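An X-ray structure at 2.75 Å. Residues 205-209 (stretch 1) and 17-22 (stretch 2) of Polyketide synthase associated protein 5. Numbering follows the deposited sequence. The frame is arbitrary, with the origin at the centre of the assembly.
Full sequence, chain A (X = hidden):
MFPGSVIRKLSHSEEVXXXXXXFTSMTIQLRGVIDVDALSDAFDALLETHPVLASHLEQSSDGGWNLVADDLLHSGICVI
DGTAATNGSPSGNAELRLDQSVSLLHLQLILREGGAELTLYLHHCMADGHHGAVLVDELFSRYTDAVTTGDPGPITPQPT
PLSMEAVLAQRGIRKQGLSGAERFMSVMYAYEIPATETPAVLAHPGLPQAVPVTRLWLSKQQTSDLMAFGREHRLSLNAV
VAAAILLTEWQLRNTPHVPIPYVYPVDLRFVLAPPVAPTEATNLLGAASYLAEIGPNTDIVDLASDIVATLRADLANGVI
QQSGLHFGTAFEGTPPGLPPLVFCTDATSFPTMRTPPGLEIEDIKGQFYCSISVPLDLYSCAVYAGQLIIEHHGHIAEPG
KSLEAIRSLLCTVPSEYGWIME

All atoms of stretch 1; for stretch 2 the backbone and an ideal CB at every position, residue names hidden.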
# COMPACT_ATOMS: atom_id res chain seq x y z
N PRO A 205 19.42 -9.05 1.31
CA PRO A 205 18.01 -9.41 1.44
C PRO A 205 17.70 -10.82 0.94
O PRO A 205 17.26 -11.00 -0.20
CB PRO A 205 17.31 -8.34 0.61
CG PRO A 205 18.28 -8.13 -0.51
CD PRO A 205 19.60 -8.05 0.24
N GLY A 206 17.93 -11.82 1.78
CA GLY A 206 17.67 -13.19 1.39
C GLY A 206 16.20 -13.46 1.18
O GLY A 206 15.37 -12.55 1.28
N LEU A 207 15.87 -14.71 0.86
CA LEU A 207 14.49 -15.11 0.63
C LEU A 207 13.52 -14.33 1.52
O LEU A 207 13.76 -14.14 2.72
CB LEU A 207 14.34 -16.62 0.84
CG LEU A 207 15.24 -17.30 1.88
CD1 LEU A 207 14.72 -17.03 3.28
CD2 LEU A 207 15.28 -18.80 1.61
N PRO A 208 12.43 -13.83 0.92
CA PRO A 208 11.36 -13.04 1.55
C PRO A 208 10.37 -13.91 2.29
O PRO A 208 9.99 -14.97 1.80
CB PRO A 208 10.70 -12.33 0.37
CG PRO A 208 11.70 -12.43 -0.75
CD PRO A 208 12.26 -13.81 -0.54
N GLN A 209 9.94 -13.46 3.47
CA GLN A 209 8.96 -14.20 4.26
C GLN A 209 7.76 -13.28 4.57
O GLN A 209 7.94 -12.10 4.86
CB GLN A 209 9.58 -14.72 5.58
CG GLN A 209 10.88 -15.57 5.46
CD GLN A 209 10.67 -17.01 4.98
OE1 GLN A 209 9.88 -17.77 5.55
NE2 GLN A 209 11.41 -17.40 3.94
N UNK A 17 12.68 -0.95 -1.77
CA UNK A 17 12.00 -2.21 -2.03
C UNK A 17 12.92 -3.33 -2.52
O UNK A 17 12.60 -4.51 -2.37
CB UNK A 17 10.89 -1.98 -3.06
N UNK A 18 14.04 -2.96 -3.13
CA UNK A 18 14.99 -3.99 -3.57
C UNK A 18 15.87 -4.37 -2.37
O UNK A 18 16.14 -5.55 -2.13
CB UNK A 18 15.84 -3.50 -4.74
N UNK A 19 16.29 -3.37 -1.60
CA UNK A 19 17.11 -3.62 -0.43
C UNK A 19 16.43 -4.51 0.62
O UNK A 19 17.11 -5.15 1.42
CB UNK A 19 17.50 -2.28 0.21
N UNK A 20 15.10 -4.56 0.63
CA UNK A 20 14.37 -5.41 1.57
C UNK A 20 13.49 -6.40 0.81
O UNK A 20 12.48 -6.86 1.34
CB UNK A 20 13.52 -4.56 2.52
N UNK A 21 13.87 -6.71 -0.42
CA UNK A 21 13.11 -7.63 -1.26
C UNK A 21 11.61 -7.48 -1.01
O UNK A 21 10.91 -8.47 -0.77
CB UNK A 21 13.55 -9.07 -1.00
N UNK A 22 11.09 -6.25 -1.06
CA UNK A 22 9.67 -6.04 -0.79
C UNK A 22 8.73 -6.44 -1.93
O UNK A 22 8.88 -6.00 -3.06
CB UNK A 22 9.44 -4.56 -0.46

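Stretch 1 has no regular secondary structure and brings two proline rings to stretch 2, Pro205 against the end of the helix and Pro208 against position 21, just beyond it. No hydrogen bond crosses between the two, so the rules to be read here are mostly rules of shape.

Position 17 lies in the helix, with its CB beyond the reach of stretch 1. Nothing visible restricts the side chain beyond tolerance of helical angles, and many residues would serve. The deposited residue is Phe17, whose ring makes no contact with stretch 1.

Position 18 is still helical, and its CA-to-CB bond points away from stretch 1. Its backbone carbonyl is what faces Pro205, and that atom is indifferent to the side chain; small or large residues with helical tolerance are possible. The residue is Ala18. Its O lies 3.7 Å from Pro205 CG and also accepts a hydrogen bond from the backbone N of position 21, at 3.1 Å between N and O, so the turn that closes the helix also forms part of the surface under the proline ring.

Position 19, the last helical residue, again directs its CB away, with nothing of stretch 1 within 5.5 Å. Stretch 1 offers no partner there, and polar or aliphatic side chains would be equally acceptable. It is Gln19, extended with chi1 and chi2 both t. Its contribution comes from the backbone: Gln19 O packs 3.3 Å from Pro205 CB, a carbonyl against a ring carbon.

At position 20 the chain leaves helical angles, with phi/psi of -121/26. The CA of position 20 is the nearest to Pro205 CA, 5.4 Å away, yet the CB points away, so proximity of backbone does not mean a side-chain contact. Stretch 1 gives little basis for choosing among residues. Tyr20 occupies the site, its CA 4.3 Å from Pro205 CB and its ring directed elsewhere.

Position 21 is the one whose side chain meets stretch 1. Its CB points toward it, with the ideal CB 3.8 Å from Pro208 CG and 4.2 Å from Pro205 CB, and phi/psi of 35/51 is left-handed. Those angles would favour glycine, asparagine or aspartate, but the proline rings offer a surface that a side chain with methylenes could cover. Backbone carbonyls nearby would welcome a donor, and no positive charge is visible to demand an acid. The choice is Glu21, with chi1 m and chi2 between wells. Its CG lies 3.5 Å from Pro205 CB and 3.1 Å from Pro205 O, while OE2 reaches to 3.0 Å from Pro208 CG. The carboxylate finds no donor here: OE1 is 3.2 Å from Pro205 O, two acceptors that cannot bond, whereas OE2 is hydrogen-bonded elsewhere in the structure.

Position 22 turns its CB away again, and its N bonds back to the O of position 17 at 2.7 Å. Stretch 1 leaves the choice open; Val22, chi1 t, does not touch it.

Stretch 2, residues 17-22: FAQYEV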
# COMPACT_ATOMS: atom_id res chain seq x y z
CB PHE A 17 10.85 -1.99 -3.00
CG PHE A 17 10.05 -0.75 -2.71
CD1 PHE A 17 10.18 0.39 -3.51
CD2 PHE A 17 9.19 -0.69 -1.61
CE1 PHE A 17 9.48 1.55 -3.21
CE2 PHE A 17 8.49 0.47 -1.31
CZ PHE A 17 8.63 1.59 -2.11
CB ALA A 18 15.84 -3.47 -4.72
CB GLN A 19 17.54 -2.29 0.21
CG GLN A 19 18.43 -2.47 1.44
CD GLN A 19 19.01 -1.17 1.98
OE1 GLN A 19 18.28 -0.18 2.18
NE2 GLN A 19 20.31 -1.16 2.24
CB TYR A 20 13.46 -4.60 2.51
CG TYR A 20 14.22 -3.75 3.50
CD1 TYR A 20 14.97 -2.66 3.08
CD2 TYR A 20 14.22 -4.06 4.86
CE1 TYR A 20 15.71 -1.91 3.97
CE2 TYR A 20 14.95 -3.32 5.77
CZ TYR A 20 15.70 -2.24 5.31
OH TYR A 20 16.46 -1.49 6.18
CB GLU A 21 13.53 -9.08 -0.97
CG GLU A 21 14.87 -9.52 -1.58
CD GLU A 21 14.73 -10.73 -2.52
OE1 GLU A 21 15.77 -11.23 -3.01
OE2 GLU A 21 13.58 -11.19 -2.78
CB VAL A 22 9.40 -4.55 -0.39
CG1 VAL A 22 7.92 -4.36 -0.07
CG2 VAL A 22 10.25 -4.15 0.80
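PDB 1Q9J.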